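Local coordinates for protein serpin B3 (Homo sapiens, PDB 2ZV6) that probably inhibits proteinases by presenting a reactive-site loop as bait, as other serpins do, at residues G50-G55 with N116-E121; G120-L125 with F147-E152; L185-A190 with S337-K342. One frame throughout, in Å; residues are numbered along the deposited sequence.

Contact 1 of 3, residues G50-G55 with N116-E121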
ATOM      1  N   GLY A  50      11.603  -5.454  -4.994  1.00 41.06           N
ATOM      2  CA  GLY A  50      12.505  -6.543  -4.665  1.00 37.23           C
ATOM      3  C   GLY A  50      12.568  -7.511  -5.836  1.00 36.14           C
ATOM      4  O   GLY A  50      13.569  -8.210  -6.029  1.00 20.55           O
ATOM      5  N   MET A  51      11.490  -7.538  -6.617  1.00 26.66           N
ATOM      6  CA  MET A  51      11.395  -8.415  -7.771  1.00 43.43           C
ATOM      7  C   MET A  51      12.296  -7.812  -8.836  1.00 46.60           C
ATOM      8  O   MET A  51      13.066  -8.512  -9.499  1.00 48.58           O
ATOM      9  CB  MET A  51       9.933  -8.498  -8.246  1.00 46.57           C
ATOM     10  CG  MET A  51       9.718  -8.503  -9.754  1.00 55.57           C
ATOM     11  SD  MET A  51       8.138  -7.740 -10.223  1.00 68.60           S
ATOM     12  CE  MET A  51       7.564  -8.850 -11.502  1.00 72.58           C
ATOM     13  N   VAL A  52      12.213  -6.499  -8.980  1.00 42.67           N
ATOM     14  CA  VAL A  52      13.034  -5.808  -9.953  1.00 31.70           C
ATOM     15  C   VAL A  52      14.475  -5.846  -9.490  1.00 24.42           C
ATOM     16  O   VAL A  52      15.370  -6.121 -10.279  1.00 37.99           O
ATOM     17  CB  VAL A  52      12.600  -4.361 -10.098  1.00 32.09           C
ATOM     18  CG1 VAL A  52      13.789  -3.494 -10.423  1.00 31.89           C
ATOM     19  CG2 VAL A  52      11.535  -4.261 -11.164  1.00 42.23           C
ATOM     20  N   LEU A  53      14.696  -5.579  -8.208  1.00 27.77           N
ATOM     21  CA  LEU A  53      16.048  -5.583  -7.654  1.00 37.18           C
ATOM     22  C   LEU A  53      16.770  -6.886  -7.992  1.00 37.84           C
ATOM     23  O   LEU A  53      17.990  -6.920  -8.153  1.00 34.29           O
ATOM     24  CB  LEU A  53      16.016  -5.384  -6.132  1.00 27.04           C
ATOM     25  CG  LEU A  53      17.344  -5.704  -5.433  1.00 17.68           C
ATOM     26  CD1 LEU A  53      18.376  -4.661  -5.778  1.00 21.62           C
ATOM     27  CD2 LEU A  53      17.150  -5.756  -3.945  1.00 22.88           C
ATOM     28  N   LEU A  54      16.001  -7.962  -8.097  1.00 45.70           N
ATOM     29  CA  LEU A  54      16.565  -9.259  -8.431  1.00 44.35           C
ATOM     30  C   LEU A  54      17.403  -9.115  -9.692  1.00 48.28           C
ATOM     31  O   LEU A  54      18.605  -9.368  -9.682  1.00 50.08           O
ATOM     32  CB  LEU A  54      15.446 -10.263  -8.686  1.00 37.81           C
ATOM     33  CG  LEU A  54      15.188 -11.326  -7.617  1.00 44.28           C
ATOM     34  CD1 LEU A  54      14.226 -12.355  -8.190  1.00 48.77           C
ATOM     35  CD2 LEU A  54      16.495 -11.986  -7.178  1.00 36.47           C
ATOM     36  N   GLY A  55      16.752  -8.687 -10.769  1.00 49.51           N
ATOM     37  CA  GLY A  55      17.427  -8.518 -12.041  1.00 49.05           C
ATOM     38  C   GLY A  55      18.154  -7.200 -12.238  1.00 53.07           C
ATOM     39  O   GLY A  55      18.252  -6.707 -13.366  1.00 53.85           O
ATOM     40  N   ASN A 116       0.659  -7.765  -9.252  1.00 59.62           N
ATOM     41  CA  ASN A 116       1.998  -7.210  -9.476  1.00 58.02           C
ATOM     42  C   ASN A 116       2.842  -7.871 -10.586  1.00 64.60           C
ATOM     43  O   ASN A 116       3.499  -8.892 -10.352  1.00 59.33           O
ATOM     44  CB  ASN A 116       2.786  -7.243  -8.161  1.00 52.96           C
ATOM     45  CG  ASN A 116       4.094  -6.473  -8.240  1.00 59.29           C
ATOM     46  OD1 ASN A 116       5.172  -7.026  -8.012  1.00 66.52           O
ATOM     47  ND2 ASN A 116       4.005  -5.187  -8.559  1.00 65.25           N
ATOM     48  N   LYS A 117       2.851  -7.264 -11.776  1.00 66.92           N
ATOM     49  CA  LYS A 117       3.628  -7.785 -12.908  1.00 62.29           C
ATOM     50  C   LYS A 117       4.517  -6.785 -13.681  1.00 63.79           C
ATOM     51  O   LYS A 117       4.270  -5.573 -13.704  1.00 56.01           O
ATOM     52  CB  LYS A 117       2.704  -8.469 -13.910  1.00 61.38           C
ATOM     53  CG  LYS A 117       3.384  -9.581 -14.665  1.00 54.81           C
ATOM     54  CD  LYS A 117       2.902  -9.679 -16.083  1.00 63.19           C
ATOM     55  CE  LYS A 117       1.836 -10.743 -16.212  1.00 72.65           C
ATOM     56  NZ  LYS A 117       0.846 -10.370 -17.259  1.00 77.80           N
ATOM     57  N   LEU A 118       5.549  -7.331 -14.325  1.00 64.40           N
ATOM     58  CA  LEU A 118       6.504  -6.565 -15.136  1.00 49.53           C
ATOM     59  C   LEU A 118       6.073  -6.680 -16.586  1.00 43.80           C
ATOM     60  O   LEU A 118       5.912  -7.779 -17.098  1.00 54.32           O
ATOM     61  CB  LEU A 118       7.913  -7.166 -15.016  1.00 37.56           C
ATOM     62  CG  LEU A 118       9.186  -6.329 -14.841  1.00 40.22           C
ATOM     63  CD1 LEU A 118       8.860  -4.887 -14.434  1.00 42.97           C
ATOM     64  CD2 LEU A 118      10.059  -7.006 -13.787  1.00 34.20           C
ATOM     65  N   PHE A 119       5.876  -5.558 -17.254  1.00 45.42           N
ATOM     66  CA  PHE A 119       5.504  -5.608 -18.660  1.00 55.87           C
ATOM     67  C   PHE A 119       6.651  -4.998 -19.477  1.00 57.91           C
ATOM     68  O   PHE A 119       7.017  -3.836 -19.296  1.00 62.42           O
ATOM     69  CB  PHE A 119       4.191  -4.850 -18.888  1.00 59.57           C
ATOM     70  CG  PHE A 119       2.970  -5.623 -18.469  1.00 63.88           C
ATOM     71  CD1 PHE A 119       2.796  -6.004 -17.142  1.00 72.86           C
ATOM     72  CD2 PHE A 119       1.999  -5.979 -19.400  1.00 66.29           C
ATOM     73  CE1 PHE A 119       1.671  -6.732 -16.747  1.00 72.22           C
ATOM     74  CE2 PHE A 119       0.871  -6.705 -19.018  1.00 61.47           C
ATOM     75  CZ  PHE A 119       0.707  -7.083 -17.687  1.00 69.70           C
ATOM     76  N   GLY A 120       7.239  -5.790 -20.363  1.00 50.52           N
ATOM     77  CA  GLY A 120       8.336  -5.265 -21.142  1.00 48.68           C
ATOM     78  C   GLY A 120       8.160  -5.429 -22.629  1.00 48.11           C
ATOM     79  O   GLY A 120       7.335  -6.216 -23.087  1.00 40.05           O
ATOM     80  N   GLU A 121       8.938  -4.658 -23.379  1.00 50.66           N
ATOM     81  CA  GLU A 121       8.921  -4.712 -24.832  1.00 58.17           C
ATOM     82  C   GLU A 121       9.307  -6.125 -25.279  1.00 64.37           C
ATOM     83  O   GLU A 121      10.210  -6.740 -24.709  1.00 69.15           O
ATOM     84  CB  GLU A 121       9.926  -3.706 -25.391  1.00 59.06           C
ATOM     85  CG  GLU A 121       9.325  -2.740 -26.369  1.00 57.12           C
ATOM     86  CD  GLU A 121       8.961  -3.420 -27.662  1.00 56.34           C
ATOM     87  OE1 GLU A 121       7.796  -3.293 -28.096  1.00 61.37           O
ATOM     88  OE2 GLU A 121       9.844  -4.087 -28.243  1.00 51.83           O
TER

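Contact 2 of 3, residues G120-L125 with F147-E152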
ATOM      1  N   GLY A 120       7.239  -5.790 -20.363  1.00 50.52           N
ATOM      2  CA  GLY A 120       8.336  -5.265 -21.142  1.00 48.68           C
ATOM      3  C   GLY A 120       8.160  -5.429 -22.629  1.00 48.11           C
ATOM      4  O   GLY A 120       7.335  -6.216 -23.087  1.00 40.05           O
ATOM      5  N   GLU A 121       8.938  -4.658 -23.379  1.00 50.66           N
ATOM      6  CA  GLU A 121       8.921  -4.712 -24.832  1.00 58.17           C
ATOM      7  C   GLU A 121       9.307  -6.125 -25.279  1.00 64.37           C
ATOM      8  O   GLU A 121      10.210  -6.740 -24.709  1.00 69.15           O
ATOM      9  CB  GLU A 121       9.926  -3.706 -25.391  1.00 59.06           C
ATOM     10  CG  GLU A 121       9.325  -2.740 -26.369  1.00 57.12           C
ATOM     11  CD  GLU A 121       8.961  -3.420 -27.662  1.00 56.34           C
ATOM     12  OE1 GLU A 121       7.796  -3.293 -28.096  1.00 61.37           O
ATOM     13  OE2 GLU A 121       9.844  -4.087 -28.243  1.00 51.83           O
ATOM     14  N   LYS A 122       8.628  -6.637 -26.298  1.00 61.60           N
ATOM     15  CA  LYS A 122       8.922  -7.975 -26.793  1.00 59.13           C
ATOM     16  C   LYS A 122      10.409  -8.158 -27.047  1.00 57.73           C
ATOM     17  O   LYS A 122      11.064  -8.971 -26.396  1.00 60.29           O
ATOM     18  CB  LYS A 122       8.154  -8.253 -28.087  1.00 57.28           C
ATOM     19  CG  LYS A 122       7.102  -7.213 -28.432  1.00 60.23           C
ATOM     20  CD  LYS A 122       7.024  -6.979 -29.937  1.00 66.92           C
ATOM     21  CE  LYS A 122       8.394  -6.632 -30.537  1.00 69.83           C
ATOM     22  NZ  LYS A 122       8.625  -5.164 -30.740  1.00 57.36           N
ATOM     23  N   THR A 123      10.927  -7.375 -27.989  1.00 63.69           N
ATOM     24  CA  THR A 123      12.335  -7.413 -28.404  1.00 63.90           C
ATOM     25  C   THR A 123      13.376  -7.707 -27.327  1.00 54.34           C
ATOM     26  O   THR A 123      14.504  -8.078 -27.653  1.00 37.26           O
ATOM     27  CB  THR A 123      12.746  -6.105 -29.098  1.00 73.18           C
ATOM     28  OG1 THR A 123      13.034  -5.114 -28.105  1.00 90.58           O
ATOM     29  CG2 THR A 123      11.627  -5.607 -30.008  1.00 74.84           C
ATOM     30  N   TYR A 124      13.011  -7.522 -26.059  1.00 50.88           N
ATOM     31  CA  TYR A 124      13.930  -7.801 -24.956  1.00 49.70           C
ATOM     32  C   TYR A 124      13.710  -9.259 -24.539  1.00 41.18           C
ATOM     33  O   TYR A 124      12.589  -9.686 -24.280  1.00 43.17           O
ATOM     34  CB  TYR A 124      13.677  -6.833 -23.780  1.00 54.08           C
ATOM     35  CG  TYR A 124      14.169  -5.412 -24.039  1.00 56.85           C
ATOM     36  CD1 TYR A 124      13.371  -4.490 -24.737  1.00 48.06           C
ATOM     37  CD2 TYR A 124      15.456  -5.015 -23.657  1.00 50.62           C
ATOM     38  CE1 TYR A 124      13.847  -3.219 -25.058  1.00 48.81           C
ATOM     39  CE2 TYR A 124      15.946  -3.743 -23.974  1.00 53.18           C
ATOM     40  CZ  TYR A 124      15.139  -2.853 -24.682  1.00 60.42           C
ATOM     41  OH  TYR A 124      15.645  -1.622 -25.059  1.00 61.58           O
ATOM     42  N   LEU A 125      14.790 -10.024 -24.496  1.00 34.61           N
ATOM     43  CA  LEU A 125      14.714 -11.435 -24.148  1.00 32.81           C
ATOM     44  C   LEU A 125      15.174 -11.682 -22.727  1.00 35.97           C
ATOM     45  O   LEU A 125      16.368 -11.599 -22.416  1.00 35.10           O
ATOM     46  CB  LEU A 125      15.579 -12.259 -25.107  1.00 45.57           C
ATOM     47  CG  LEU A 125      14.997 -12.767 -26.433  1.00 39.48           C
ATOM     48  CD1 LEU A 125      13.854 -11.867 -26.929  1.00 33.97           C
ATOM     49  CD2 LEU A 125      16.126 -12.819 -27.444  1.00 38.39           C
ATOM     50  N   PHE A 147       5.421  -2.902 -27.097  1.00 54.19           N
ATOM     51  CA  PHE A 147       5.339  -1.491 -26.703  1.00 59.82           C
ATOM     52  C   PHE A 147       5.594  -0.653 -27.949  1.00 60.68           C
ATOM     53  O   PHE A 147       4.841   0.270 -28.266  1.00 61.97           O
ATOM     54  CB  PHE A 147       6.404  -1.153 -25.650  1.00 59.05           C
ATOM     55  CG  PHE A 147       6.006  -1.501 -24.245  1.00 56.48           C
ATOM     56  CD1 PHE A 147       6.920  -2.107 -23.383  1.00 54.15           C
ATOM     57  CD2 PHE A 147       4.715  -1.234 -23.784  1.00 49.80           C
ATOM     58  CE1 PHE A 147       6.549  -2.442 -22.085  1.00 61.20           C
ATOM     59  CE2 PHE A 147       4.336  -1.565 -22.496  1.00 38.95           C
ATOM     60  CZ  PHE A 147       5.252  -2.171 -21.640  1.00 53.46           C
ATOM     61  N   ALA A 148       6.667  -1.002 -28.647  1.00 57.27           N
ATOM     62  CA  ALA A 148       7.077  -0.322 -29.860  1.00 56.95           C
ATOM     63  C   ALA A 148       5.944  -0.150 -30.866  1.00 62.99           C
ATOM     64  O   ALA A 148       5.241   0.856 -30.865  1.00 70.68           O
ATOM     65  CB  ALA A 148       8.227  -1.083 -30.508  1.00 46.44           C
ATOM     66  N   ASN A 149       5.768  -1.149 -31.721  1.00 71.89           N
ATOM     67  CA  ASN A 149       4.752  -1.105 -32.765  1.00 78.07           C
ATOM     68  C   ASN A 149       3.296  -0.979 -32.317  1.00 77.76           C
ATOM     69  O   ASN A 149       2.505  -0.294 -32.968  1.00 76.80           O
ATOM     70  CB  ASN A 149       4.917  -2.324 -33.678  1.00 81.57           C
ATOM     71  CG  ASN A 149       6.309  -2.405 -34.287  1.00 82.83           C
ATOM     72  OD1 ASN A 149       6.579  -1.813 -35.338  1.00 83.64           O
ATOM     73  ND2 ASN A 149       7.204  -3.134 -33.622  1.00 80.77           N
ATOM     74  N   ALA A 150       2.936  -1.629 -31.216  1.00 82.39           N
ATOM     75  CA  ALA A 150       1.558  -1.565 -30.732  1.00 85.27           C
ATOM     76  C   ALA A 150       1.445  -1.097 -29.283  1.00 84.17           C
ATOM     77  O   ALA A 150       1.075  -1.877 -28.403  1.00 88.92           O
ATOM     78  CB  ALA A 150       0.884  -2.935 -30.892  1.00 80.43           C
ATOM     79  N   PRO A 151       1.751   0.187 -29.014  1.00 84.11           N
ATOM     80  CA  PRO A 151       1.667   0.719 -27.648  1.00 87.97           C
ATOM     81  C   PRO A 151       0.223   0.818 -27.143  1.00 93.83           C
ATOM     82  O   PRO A 151      -0.030   0.734 -25.940  1.00 94.33           O
ATOM     83  CB  PRO A 151       2.338   2.087 -27.752  1.00 78.84           C
ATOM     84  CG  PRO A 151       2.125   2.491 -29.166  1.00 80.80           C
ATOM     85  CD  PRO A 151       2.187   1.216 -29.973  1.00 84.21           C
ATOM     86  N   GLU A 152      -0.719   0.992 -28.067  1.00 99.35           N
ATOM     87  CA  GLU A 152      -2.136   1.093 -27.716  1.00 99.48           C
ATOM     88  C   GLU A 152      -2.702  -0.263 -27.274  1.00 98.97           C
ATOM     89  O   GLU A 152      -3.268  -0.380 -26.186  1.00 93.60           O
ATOM     90  CB  GLU A 152      -2.935   1.636 -28.911  1.00100.00           C
ATOM     91  CG  GLU A 152      -3.008   0.699 -30.119  1.00100.00           C
ATOM     92  CD  GLU A 152      -1.749   0.720 -30.973  1.00100.00           C
ATOM     93  OE1 GLU A 152      -1.171   1.813 -31.159  1.00100.00           O
ATOM     94  OE2 GLU A 152      -1.341  -0.359 -31.459  1.00100.00           O
TER

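Contact 3 of 3, residues L185-A190 with S337-K342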
ATOM      1  N   LEU A 185      10.236  -0.808 -20.129  1.00 52.45           N
ATOM      2  CA  LEU A 185       9.671  -1.519 -18.988  1.00 48.55           C
ATOM      3  C   LEU A 185       8.528  -0.736 -18.353  1.00 42.94           C
ATOM      4  O   LEU A 185       8.358   0.454 -18.609  1.00 41.81           O
ATOM      5  CB  LEU A 185      10.770  -1.754 -17.942  1.00 43.32           C
ATOM      6  CG  LEU A 185      10.839  -3.067 -17.161  1.00 45.74           C
ATOM      7  CD1 LEU A 185       9.997  -4.135 -17.853  1.00 41.55           C
ATOM      8  CD2 LEU A 185      12.301  -3.499 -17.043  1.00 31.54           C
ATOM      9  N   VAL A 186       7.753  -1.421 -17.519  1.00 38.85           N
ATOM     10  CA  VAL A 186       6.618  -0.826 -16.816  1.00 38.81           C
ATOM     11  C   VAL A 186       6.191  -1.747 -15.676  1.00 42.38           C
ATOM     12  O   VAL A 186       5.559  -2.780 -15.894  1.00 41.76           O
ATOM     13  CB  VAL A 186       5.381  -0.633 -17.732  1.00 32.20           C
ATOM     14  CG1 VAL A 186       4.185  -0.223 -16.889  1.00 20.76           C
ATOM     15  CG2 VAL A 186       5.646   0.414 -18.783  1.00 17.45           C
ATOM     16  N   LEU A 187       6.540  -1.370 -14.457  1.00 47.63           N
ATOM     17  CA  LEU A 187       6.184  -2.162 -13.295  1.00 48.13           C
ATOM     18  C   LEU A 187       4.770  -1.812 -12.866  1.00 48.37           C
ATOM     19  O   LEU A 187       4.466  -0.650 -12.599  1.00 43.85           O
ATOM     20  CB  LEU A 187       7.156  -1.879 -12.148  1.00 42.58           C
ATOM     21  CG  LEU A 187       7.028  -2.690 -10.857  1.00 54.30           C
ATOM     22  CD1 LEU A 187       6.178  -3.936 -11.059  1.00 66.36           C
ATOM     23  CD2 LEU A 187       8.418  -3.092 -10.405  1.00 67.64           C
ATOM     24  N   VAL A 188       3.900  -2.819 -12.819  1.00 50.81           N
ATOM     25  CA  VAL A 188       2.518  -2.615 -12.396  1.00 48.26           C
ATOM     26  C   VAL A 188       2.378  -3.150 -10.986  1.00 50.16           C
ATOM     27  O   VAL A 188       2.927  -4.203 -10.663  1.00 46.29           O
ATOM     28  CB  VAL A 188       1.526  -3.347 -13.301  1.00 35.94           C
ATOM     29  CG1 VAL A 188       0.327  -3.826 -12.483  1.00 28.33           C
ATOM     30  CG2 VAL A 188       1.082  -2.411 -14.424  1.00 35.31           C
ATOM     31  N   ASN A 189       1.631  -2.433 -10.152  1.00 51.38           N
ATOM     32  CA  ASN A 189       1.464  -2.832  -8.761  1.00 48.15           C
ATOM     33  C   ASN A 189       0.093  -2.488  -8.204  1.00 43.89           C
ATOM     34  O   ASN A 189      -0.022  -1.641  -7.318  1.00 43.98           O
ATOM     35  CB  ASN A 189       2.544  -2.157  -7.908  1.00 51.24           C
ATOM     36  CG  ASN A 189       2.840  -2.909  -6.634  1.00 55.78           C
ATOM     37  OD1 ASN A 189       2.358  -4.024  -6.428  1.00 51.19           O
ATOM     38  ND2 ASN A 189       3.644  -2.297  -5.762  1.00 62.11           N
ATOM     39  N   ALA A 190      -0.945  -3.137  -8.727  1.00 46.28           N
ATOM     40  CA  ALA A 190      -2.307  -2.911  -8.249  1.00 47.58           C
ATOM     41  C   ALA A 190      -2.556  -3.824  -7.042  1.00 49.94           C
ATOM     42  O   ALA A 190      -1.872  -4.837  -6.868  1.00 48.73           O
ATOM     43  CB  ALA A 190      -3.315  -3.199  -9.355  1.00 27.44           C
ATOM     44  N   SER A 337      10.610   2.410 -17.216  1.00 28.95           N
ATOM     45  CA  SER A 337       9.974   3.604 -17.751  1.00 36.18           C
ATOM     46  C   SER A 337       8.628   3.888 -17.109  1.00 43.76           C
ATOM     47  O   SER A 337       7.612   3.961 -17.796  1.00 57.96           O
ATOM     48  CB  SER A 337       9.796   3.428 -19.260  1.00 40.03           C
ATOM     49  OG  SER A 337      10.587   2.338 -19.732  1.00 38.07           O
ATOM     50  N   GLY A 338       8.613   4.060 -15.797  1.00 40.16           N
ATOM     51  CA  GLY A 338       7.351   4.315 -15.132  1.00 45.09           C
ATOM     52  C   GLY A 338       6.924   3.136 -14.278  1.00 43.82           C
ATOM     53  O   GLY A 338       7.159   1.978 -14.630  1.00 33.39           O
ATOM     54  N   VAL A 339       6.293   3.449 -13.150  1.00 41.23           N
ATOM     55  CA  VAL A 339       5.830   2.452 -12.200  1.00 28.56           C
ATOM     56  C   VAL A 339       4.443   2.831 -11.712  1.00 40.78           C
ATOM     57  O   VAL A 339       4.257   3.888 -11.112  1.00 50.18           O
ATOM     58  CB  VAL A 339       6.777   2.383 -11.002  1.00 19.86           C
ATOM     59  CG1 VAL A 339       6.220   1.439  -9.952  1.00 10.73           C
ATOM     60  CG2 VAL A 339       8.161   1.942 -11.470  1.00  2.06           C
ATOM     61  N   LEU A 340       3.474   1.960 -11.964  1.00 51.03           N
ATOM     62  CA  LEU A 340       2.096   2.215 -11.559  1.00 58.31           C
ATOM     63  C   LEU A 340       1.692   1.461 -10.293  1.00 64.70           C
ATOM     64  O   LEU A 340       1.803   0.235 -10.246  1.00 67.19           O
ATOM     65  CB  LEU A 340       1.147   1.825 -12.695  1.00 53.41           C
ATOM     66  CG  LEU A 340       0.926   2.838 -13.815  1.00 39.98           C
ATOM     67  CD1 LEU A 340      -0.074   3.882 -13.354  1.00 44.88           C
ATOM     68  CD2 LEU A 340       2.245   3.477 -14.198  1.00 31.43           C
ATOM     69  N   HIS A 341       1.238   2.196  -9.270  1.00 65.43           N
ATOM     70  CA  HIS A 341       0.768   1.594  -8.012  1.00 55.09           C
ATOM     71  C   HIS A 341      -0.662   2.035  -7.752  1.00 48.59           C
ATOM     72  O   HIS A 341      -0.992   3.209  -7.897  1.00 41.70           O
ATOM     73  CB  HIS A 341       1.620   2.003  -6.815  1.00 50.93           C
ATOM     74  CG  HIS A 341       1.180   1.369  -5.527  1.00 64.77           C
ATOM     75  ND1 HIS A 341       0.337   1.996  -4.636  1.00 66.99           N
ATOM     76  CD2 HIS A 341       1.466   0.161  -4.982  1.00 73.66           C
ATOM     77  CE1 HIS A 341       0.125   1.207  -3.597  1.00 62.29           C
ATOM     78  NE2 HIS A 341       0.800   0.087  -3.782  1.00 65.88           N
ATOM     79  N   LYS A 342      -1.511   1.092  -7.357  1.00 47.89           N
ATOM     80  CA  LYS A 342      -2.910   1.408  -7.110  1.00 49.11           C
ATOM     81  C   LYS A 342      -3.519   0.567  -6.010  1.00 57.41           C
ATOM     82  O   LYS A 342      -3.666  -0.646  -6.161  1.00 63.34           O
ATOM     83  CB  LYS A 342      -3.718   1.206  -8.381  1.00 31.72           C
ATOM     84  CG  LYS A 342      -5.113   1.774  -8.311  1.00 30.20           C
ATOM     85  CD  LYS A 342      -5.593   2.099  -9.708  1.00 34.64           C
ATOM     86  CE  LYS A 342      -7.065   2.463  -9.745  1.00 44.50           C
ATOM     87  NZ  LYS A 342      -7.487   2.820 -11.135  1.00 50.86           N
TER

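Contact 1 of 3, residues G50-G55 with N116-E121
Met51 and Val52, in the last turn of helix 42-54, lie over Leu118 of strand 112-121, with Val52 CA and Leu118 CA 8.4 Å apart, a spacing filled by side chains and not by backbone pairing. This is helix-on-sheet packing within the serpin fold: the helix usually called B lies behind the central beta sheet A, whose second strand is 112-121. The join is small, with 199 Å² buried, and is made mainly by van der Waals contact. Met51 directs its side chain at the strand, and the bend at its last torsion (chi3 -139°) carries CE alongside Leu118. Met51 and Leu118 run past each other in opposite senses, and the terminal methyl CE meets both the backbone and the flank of the leucine: Met51 CE is 3.8 Å from Leu118 N and also lies close to Leu118 CB. The Val52 side chain crosses that of Leu118 at about a right angle. Its CG2, placed beside the backbone N and anti to the carbonyl carbon, is the branch that touches, with Val52 CG2 4.1 Å from Leu118 CD2. Leu185 and Leu187 of the neighbouring strand 185-193 and Tyr130 of helix 128-138 also touch Leu118. Asn116 brings polarity to the border of this apolar patch, where its side chain slides past that of Met51 and Met51 SD stands 3.8 Å from Asn116 OD1. One methyl serves both helix residues: Leu118 CD2, which besides Val52 receives Met51 CE at 3.9 Å.

Contact 2 of 3, residues G120-L125 with F147-E152
Glu121 and Phe147 lie side by side at the end of strand 112-121, their CA atoms 5.2 Å apart, and the glutamate side chain carries the polar part of the contact. From the start it runs past the phenylalanine in the opposite direction: Glu121 CB lies 4.0 Å from Phe147 CD1. One atom further out, Glu121 CG packs against Phe147 CB at 3.4 Å. A bend at the second torsion (chi2 -70°) then turns the carboxylate toward the backbone of the 147-152 segment, its plane 49° from that of the phenyl ring. Glu121 CD lies next to the amides of Phe147 and Ala148. Beyond it, Glu121 OE1 accepts a fairly straight hydrogen bond from Ala148 N, Ala148 N and Glu121 OE1 being 2.6 Å apart with an N-H...O angle of 162°; the donor approaches from above the carboxylate plane. The same oxygen rests against Ala148 CB. The other tip atom, Glu121 OE2, offers its syn lone pair to Lys122 NZ in a salt bridge of 3.0 Å, and takes weak bonds from the backbone N and the hydroxyl of Thr123. Lys122 NZ also pairs with Asp146, whose carboxylate comes close to Glu121 OE1, so the lysine probably offsets the repulsion between the two acids. The Phe147 ring sits obliquely by the strand backbone, Phe147 CE1 being 3.4 Å from Gly120 C. Two chain turns are thus joined at one end of serpin beta sheet A: the exit from strand 112-121 into helix 128-138, and the exit from its parallel neighbour 142-145 into helix 151-165, the family's helix F, which lies across that sheet.

Contact 3 of 3, residues L185-A190 with S337-K342
Leu185-Ala190 and Ser337-Lys342 run side by side as parallel strands, their axes 4.5 Å apart at closest approach and 4° apart in direction, with Leu187 paired to Val339 and Asn189 to His341. Backbone hydrogen bonds dominate. Leu340 N reaches Leu187 O at 2.9 Å, almost head-on to the carbonyl oxygen, and Lys342 N reaches Asn189 O at 3.1 Å from above the carbonyl plane; Ser337 N also donates to Leu185 O, while Leu187 N to Gly338 O and Asn189 N to Leu340 O are weak. Apolar contact is slight, Leu187 CB meeting Val339 CG2 at 4.0 Å on the face toward helix 42-54. On that face too, Asn189 ND2 lies at the edge of the His341 ring and in its plane, 3.4 Å from His341 CD2, while the amide as a whole is turned 75° from the ring. His341 NE2 has a weak bond to Ser44, and Ser337 OG bonds Val335 O. In serpins the cleaved reactive loop inserts between these strands, 3 and 5 of sheet A; with few side-chain bonds joining them, an entering strand would probably have to replace chiefly main-chain bonds.

Overall arrangement
From the N terminus, helix 42-54 comes first, and contact 1 closes the long excursion through helices 59-67 and 93-104 by setting strand 112-121 against it. Contact 2 starts where contact 1 ends, sharing Gly120 and Glu121, and closes the shorter loop through helix 128-138 and strand 142-145 up to helix 151-165. Contact 3 follows in series and closes the longest loop, pairing strand 185-193 with strand 336-346 over some 150 residues. None nests inside another. Strand 112-121 pairs antiparallel with 185-193, Lys117 bonding Val188, so contacts 1 and 3 meet in sheet A, while Phe147 of contact 2 reaches Val186 of contact 3.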